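Local coordinates for PDZ domain protein (PDB 4L8N) that is of unknown function but combines N- and C-terminal PDZ domains with a DUF4136 domain and binds magnesium in the crystal, at residues S359-K362 / R363-N367; T366-M369 / Q370-D373; V392-Y395 / P396-A399. All coordinates share one frame; numbering follows the deposited sequence.

Contact 1 of 3, residues S359-K362 / R363-N367; sequences SAYK and RFITN
Arg363 folds its side chain back along the helix over Ser359 and Ala360. Its CB lies 3.5 Å from Ala360 O, and CG, turned beside the backbone N (chi1 -83°), runs past Ser359 O. CD is slightly farther from that oxygen, and NE passes it at 3.5 Å at too poor an angle for a hydrogen bond; the bend at chi3 (-105°) then lays the guanidinium flat against the helix backbone. Ala360 CA sits over the centre of one guanidinium face, 3.5 Å from Arg363 CZ. Of the two terminal nitrogens, NH2 brushes Ser359 CB at 3.6 Å, while NH1 passes the methyl of Ala360 and forms a salt bridge with Asp406. A leucine here would probably leave Asp406 without its charged mate and uncover the backbone at Ala360.

On another side of the helix, Ile365 CD1 comes over a face of the Tyr361 ring in a CH-pi contact, 3.6 Å from the ring centroid and 20° off the normal. The ring is held by more than this methyl: Tyr361 OH is hydrogen-bonded to Met116 N, and Tyr114 and Tyr117 make edge-to-face stacks with it. Further along, Thr366 grips Lys362 O twice, through N at 3.3 Å and OG1 at 3.1 Å, the two donors arriving from opposite faces of the carbonyl plane. These i-to-i+4 pairings, with the backbone bonds from Arg363 N, Phe364 N and Ile365 N, are those of a regular alpha-helix, here helix 354-367, probably of the C-terminal PDZ domain.

Contact 2 of 3, residues T366-M369 / Q370-D373; sequences TNTM and QYRD. With EOH (ethanol), chain B.
Gln370 NE2 donates a nearly straight hydrogen bond to Asn367 O, 2.9 Å long with an N-H...O angle of 170°. The carbonyl oxygen lies in the plane of the Gln370 amide, whereas the donor is tilted from the plane of the Asn367 carbonyl. This reach is set by chi1 of Gln370 (39°), which puts CG between the backbone N and the carbonyl carbon; the rest of the chain extends back toward the helix end. Gln370 CG also lies over one face of the neighbouring Tyr371 ring.

The main chain tightens at the same place. Tyr371 N bonds to Thr368 O at 2.9 Å, and Arg372 N makes a weak bond to Met369 O at 3.4 Å. Such i-to-i+3 pairing marks the short 3-10 turn through which the chain leaves helix 354-367. Met369 O has a second donor in an ethanol molecule, probably from the crystallisation liquor, whose hydroxyl bonds to it at 3.2 Å.

Side chains pack across the turn as well. Thr368 meets Tyr371 at about a right angle, with Thr368 CB 3.8 Å from Tyr371 CD2 and the methyl CG2 close to the same part of the ring. On the polar side, one water bridges the two segments: Thr368 OG1 accepts from it at 2.9 Å, and Arg372 NE donates to it at 2.7 Å, the water lying in plane at the guanidinium edge. Thr368 OG1 is also bonded to Phe364 O. The remaining guanidinium nitrogens reach elsewhere, Arg372 NH1 to Met388 O and NH2 to Met116 O, while Trp390 supplies a cation-pi partner.

Contact 3 of 3, residues V392-Y395 / P396-A399; sequences VFKY and PQIA
Lys394 O accepts Ile398 N at 3.1 Å and, weakly, Gln397 N, while Ala399 N bonds to Tyr395 O at 2.9 Å. Beside this backbone frame, Ile398 leans back over the start of the helix. Its CG1 lies beside its own backbone N (chi1 -58°), and this carries CD1 to 3.2 Å from Lys394 O and 4.1 Å from Tyr395 CD1. The Ile398 and Tyr395 side chains lie side by side and point the same way. The Tyr395 ring has Val392 O over one face, toward the rim, and stacks edge-to-face with Tyr420.

The arrangement is the first turn of helix 395-402, with Lys394 at the N-cap. Pro396 fits here because a residue so early in a helix needs no N-H for an i-to-i+4 bond; its CD rests 3.5 Å from Tyr395 CB.

Lys394 and Gln397 run obliquely across each other. A bend at chi2 of Gln397 (102°) folds the amide back toward the N-cap residue, where NE2 comes within 3.6 Å of Lys394 CG and OE1 lies near Lys394 CA. The contact uses the aliphatic root of the lysine; beyond CG the chain extends away, and NZ bonds to Gln370 O. Ile398 is buried with the help of Tyr371 and Trp390, whereas the Ala399 methyl, close to Tyr395 O, packs on Pro423.

In the fold
From the N-terminal side, contact 1 spans successive turns within helix 354-367, and contact 2 takes up the same helix at Thr366 and Asn367 and carries the chain off its end into the following loop. Contact 3 comes at the far end of that loop, where helix 395-402 begins. All three are local and lie in series, so none encloses or crosses another. The loop nevertheless folds back on itself: contacts 2 and 3 touch, with Tyr371 packing on Lys394, Gln397 and Ile398. This touch joins the exit of one helix to the entry of the next. Contacts 1 and 3 do not touch, although their nearest atoms are about 4 Å apart.

Contact 1 of 3, residues S359-K362 / R363-N367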
# COMPACT_ATOMS: atom_id res chain seq x y z
N SER A 359 -17.44 -23.07 -37.40
CA SER A 359 -16.54 -22.66 -38.49
C SER A 359 -17.05 -21.39 -39.20
O SER A 359 -16.27 -20.46 -39.41
CB SER A 359 -16.37 -23.78 -39.50
OG SER A 359 -15.86 -24.94 -38.86
N ALA A 360 -18.35 -21.37 -39.56
CA ALA A 360 -19.03 -20.26 -40.23
C ALA A 360 -18.93 -18.96 -39.42
O ALA A 360 -18.73 -17.89 -40.00
CB ALA A 360 -20.49 -20.63 -40.48
N TYR A 361 -19.01 -19.06 -38.07
CA TYR A 361 -18.90 -17.95 -37.13
C TYR A 361 -17.46 -17.41 -37.08
O TYR A 361 -17.26 -16.20 -37.11
CB TYR A 361 -19.37 -18.40 -35.72
CG TYR A 361 -19.26 -17.34 -34.65
CD1 TYR A 361 -20.02 -16.18 -34.70
CD2 TYR A 361 -18.42 -17.53 -33.55
CE1 TYR A 361 -19.95 -15.22 -33.68
CE2 TYR A 361 -18.34 -16.58 -32.54
CZ TYR A 361 -19.11 -15.43 -32.61
OH TYR A 361 -19.02 -14.47 -31.62
N LYS A 362 -16.47 -18.33 -37.00
CA LYS A 362 -15.03 -18.01 -36.99
C LYS A 362 -14.64 -17.27 -38.27
O LYS A 362 -13.79 -16.38 -38.24
CB LYS A 362 -14.17 -19.28 -36.82
CG LYS A 362 -14.25 -19.93 -35.44
CD LYS A 362 -13.26 -21.08 -35.31
CE LYS A 362 -13.74 -22.15 -34.35
NZ LYS A 362 -14.60 -23.16 -35.03
N ARG A 363 -15.29 -17.62 -39.40
CA ARG A 363 -15.08 -16.98 -40.69
C ARG A 363 -15.58 -15.53 -40.67
O ARG A 363 -14.90 -14.66 -41.22
CB ARG A 363 -15.77 -17.76 -41.81
CG ARG A 363 -14.94 -18.92 -42.32
CD ARG A 363 -15.69 -19.68 -43.38
NE ARG A 363 -16.20 -20.95 -42.85
CZ ARG A 363 -17.42 -21.43 -43.12
NH1 ARG A 363 -18.26 -20.76 -43.89
NH2 ARG A 363 -17.80 -22.59 -42.59
N PHE A 364 -16.75 -15.28 -40.00
CA PHE A 364 -17.36 -13.94 -39.83
C PHE A 364 -16.46 -13.01 -39.00
O PHE A 364 -16.37 -11.83 -39.30
CB PHE A 364 -18.76 -14.04 -39.16
CG PHE A 364 -19.31 -12.75 -38.57
CD1 PHE A 364 -19.87 -11.77 -39.39
CD2 PHE A 364 -19.25 -12.51 -37.20
CE1 PHE A 364 -20.33 -10.57 -38.85
CE2 PHE A 364 -19.73 -11.31 -36.67
CZ PHE A 364 -20.27 -10.35 -37.50
N ILE A 365 -15.84 -13.53 -37.93
CA ILE A 365 -15.01 -12.69 -37.07
C ILE A 365 -13.77 -12.26 -37.82
O ILE A 365 -13.38 -11.10 -37.72
CB ILE A 365 -14.69 -13.40 -35.74
CG1 ILE A 365 -15.98 -13.57 -34.93
CG2 ILE A 365 -13.64 -12.64 -34.93
CD1 ILE A 365 -16.01 -14.77 -34.22
N THR A 366 -13.20 -13.17 -38.61
CA THR A 366 -12.03 -13.00 -39.46
C THR A 366 -12.28 -11.88 -40.48
O THR A 366 -11.54 -10.89 -40.54
CB THR A 366 -11.72 -14.38 -40.14
OG1 THR A 366 -11.09 -15.25 -39.20
CG2 THR A 366 -10.87 -14.27 -41.41
N ASN A 367 -13.36 -12.05 -41.26
CA ASN A 367 -13.78 -11.21 -42.36
C ASN A 367 -14.36 -9.84 -41.93
O ASN A 367 -14.54 -8.98 -42.81
CB ASN A 367 -14.78 -11.97 -43.22
CG ASN A 367 -14.18 -13.16 -43.95
OD1 ASN A 367 -12.97 -13.23 -44.21
ND2 ASN A 367 -15.01 -14.12 -44.31

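Contact 2 of 3, residues T366-M369 / Q370-D373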
# COMPACT_ATOMS: atom_id res chain seq x y z
N THR A 366 -13.20 -13.17 -38.61
CA THR A 366 -12.03 -13.00 -39.46
C THR A 366 -12.28 -11.88 -40.48
O THR A 366 -11.54 -10.89 -40.54
CB THR A 366 -11.72 -14.38 -40.14
OG1 THR A 366 -11.09 -15.25 -39.20
CG2 THR A 366 -10.87 -14.27 -41.41
N ASN A 367 -13.36 -12.05 -41.26
CA ASN A 367 -13.78 -11.21 -42.36
C ASN A 367 -14.36 -9.84 -41.93
O ASN A 367 -14.54 -8.98 -42.81
CB ASN A 367 -14.78 -11.97 -43.22
CG ASN A 367 -14.18 -13.16 -43.95
OD1 ASN A 367 -12.97 -13.23 -44.21
ND2 ASN A 367 -15.01 -14.12 -44.31
N THR A 368 -14.61 -9.62 -40.61
CA THR A 368 -15.14 -8.33 -40.14
C THR A 368 -14.17 -7.64 -39.17
O THR A 368 -14.53 -6.60 -38.62
CB THR A 368 -16.54 -8.47 -39.53
OG1 THR A 368 -16.50 -9.32 -38.38
CG2 THR A 368 -17.55 -8.96 -40.52
N MSE A 369 -12.94 -8.18 -38.99
CA MSE A 369 -11.90 -7.58 -38.12
C MSE A 369 -11.60 -6.12 -38.52
O MSE A 369 -11.23 -5.30 -37.68
CB MSE A 369 -10.59 -8.39 -38.15
CG MSE A 369 -10.63 -9.70 -37.38
SE MSE A 369 -11.23 -9.55 -35.55
CE MSE A 369 -9.65 -8.78 -34.79
N GLN A 370 -11.77 -5.84 -39.82
CA GLN A 370 -11.61 -4.55 -40.49
C GLN A 370 -12.63 -3.50 -40.02
O GLN A 370 -12.37 -2.29 -40.15
CB GLN A 370 -11.72 -4.73 -42.01
CG GLN A 370 -12.79 -5.72 -42.45
CD GLN A 370 -13.04 -5.69 -43.94
OE1 GLN A 370 -12.76 -4.70 -44.64
NE2 GLN A 370 -13.61 -6.77 -44.46
N TYR A 371 -13.79 -3.95 -39.49
CA TYR A 371 -14.87 -3.08 -39.03
C TYR A 371 -14.88 -2.85 -37.51
O TYR A 371 -15.78 -2.20 -37.00
CB TYR A 371 -16.23 -3.63 -39.46
CG TYR A 371 -16.38 -3.98 -40.92
CD1 TYR A 371 -15.92 -3.13 -41.92
CD2 TYR A 371 -17.10 -5.11 -41.31
CE1 TYR A 371 -16.09 -3.43 -43.27
CE2 TYR A 371 -17.29 -5.42 -42.66
CZ TYR A 371 -16.78 -4.57 -43.63
OH TYR A 371 -16.98 -4.89 -44.96
N ARG A 372 -13.87 -3.36 -36.80
CA ARG A 372 -13.69 -3.20 -35.37
C ARG A 372 -12.96 -1.89 -35.07
O ARG A 372 -12.23 -1.41 -35.93
CB ARG A 372 -12.87 -4.38 -34.82
CG ARG A 372 -13.50 -5.74 -35.05
CD ARG A 372 -14.05 -6.28 -33.76
NE ARG A 372 -14.76 -7.54 -33.96
CZ ARG A 372 -15.79 -7.93 -33.21
NH1 ARG A 372 -16.23 -7.17 -32.22
NH2 ARG A 372 -16.39 -9.09 -33.46
N ASP A 373 -13.13 -1.32 -33.85
CA ASP A 373 -12.50 -0.06 -33.46
C ASP A 373 -11.32 -0.35 -32.51
O ASP A 373 -11.54 -0.69 -31.33
CB ASP A 373 -13.53 0.91 -32.85
CG ASP A 373 -13.03 2.30 -32.47
OD1 ASP A 373 -11.83 2.60 -32.71
OD2 ASP A 373 -13.83 3.08 -31.92
C1 EOH B . -7.35 -4.67 -36.82
C2 EOH B . -7.18 -4.77 -38.35
O EOH B . -8.53 -3.91 -36.63
O HOH W 1 -14.90 -9.32 -36.00

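Contact 3 of 3, residues V392-Y395 / P396-A399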
# COMPACT_ATOMS: atom_id res chain seq x y z
N VAL A 392 -18.31 2.63 -35.03
CA VAL A 392 -19.60 3.32 -35.17
C VAL A 392 -19.88 3.79 -36.63
O VAL A 392 -21.04 3.92 -36.99
CB VAL A 392 -19.74 4.47 -34.16
CG1 VAL A 392 -21.18 4.98 -34.12
CG2 VAL A 392 -19.34 4.01 -32.75
N PHE A 393 -18.86 3.99 -37.48
CA PHE A 393 -19.12 4.44 -38.86
C PHE A 393 -19.24 3.25 -39.86
O PHE A 393 -19.43 3.46 -41.06
CB PHE A 393 -18.03 5.45 -39.32
CG PHE A 393 -17.84 6.57 -38.33
CD1 PHE A 393 -18.79 7.59 -38.21
CD2 PHE A 393 -16.78 6.55 -37.42
CE1 PHE A 393 -18.66 8.58 -37.22
CE2 PHE A 393 -16.66 7.54 -36.43
CZ PHE A 393 -17.59 8.55 -36.34
N LYS A 394 -19.18 2.01 -39.34
CA LYS A 394 -19.21 0.82 -40.20
C LYS A 394 -20.37 -0.15 -39.90
O LYS A 394 -20.36 -1.25 -40.44
CB LYS A 394 -17.86 0.10 -40.08
CG LYS A 394 -16.77 0.75 -40.90
CD LYS A 394 -15.41 0.48 -40.30
CE LYS A 394 -14.29 1.16 -41.05
NZ LYS A 394 -12.96 0.63 -40.64
N TYR A 395 -21.41 0.29 -39.13
CA TYR A 395 -22.57 -0.55 -38.76
C TYR A 395 -23.32 -1.12 -39.97
O TYR A 395 -23.63 -2.32 -39.93
CB TYR A 395 -23.59 0.18 -37.87
CG TYR A 395 -23.21 0.32 -36.41
CD1 TYR A 395 -21.90 0.10 -35.98
CD2 TYR A 395 -24.15 0.74 -35.47
CE1 TYR A 395 -21.55 0.23 -34.63
CE2 TYR A 395 -23.80 0.93 -34.13
CZ TYR A 395 -22.49 0.68 -33.72
OH TYR A 395 -22.15 0.85 -32.40
N PRO A 396 -23.59 -0.34 -41.05
CA PRO A 396 -24.29 -0.91 -42.21
C PRO A 396 -23.53 -2.09 -42.83
O PRO A 396 -24.17 -3.08 -43.20
CB PRO A 396 -24.38 0.27 -43.17
CG PRO A 396 -24.33 1.48 -42.29
CD PRO A 396 -23.34 1.11 -41.25
N GLN A 397 -22.19 -2.00 -42.90
CA GLN A 397 -21.31 -3.03 -43.47
C GLN A 397 -21.23 -4.27 -42.56
O GLN A 397 -21.16 -5.39 -43.07
CB GLN A 397 -19.91 -2.45 -43.73
CG GLN A 397 -19.91 -1.29 -44.73
CD GLN A 397 -19.80 0.07 -44.07
OE1 GLN A 397 -20.78 0.67 -43.61
NE2 GLN A 397 -18.59 0.61 -44.02
N ILE A 398 -21.26 -4.08 -41.22
CA ILE A 398 -21.26 -5.17 -40.24
C ILE A 398 -22.59 -5.91 -40.33
O ILE A 398 -22.59 -7.14 -40.44
CB ILE A 398 -20.99 -4.66 -38.79
CG1 ILE A 398 -19.65 -3.91 -38.69
CG2 ILE A 398 -21.09 -5.79 -37.73
CD1 ILE A 398 -19.69 -2.84 -37.71
N ALA A 399 -23.72 -5.16 -40.35
CA ALA A 399 -25.05 -5.76 -40.47
C ALA A 399 -25.13 -6.64 -41.73
O ALA A 399 -25.58 -7.77 -41.61
CB ALA A 399 -26.13 -4.68 -40.48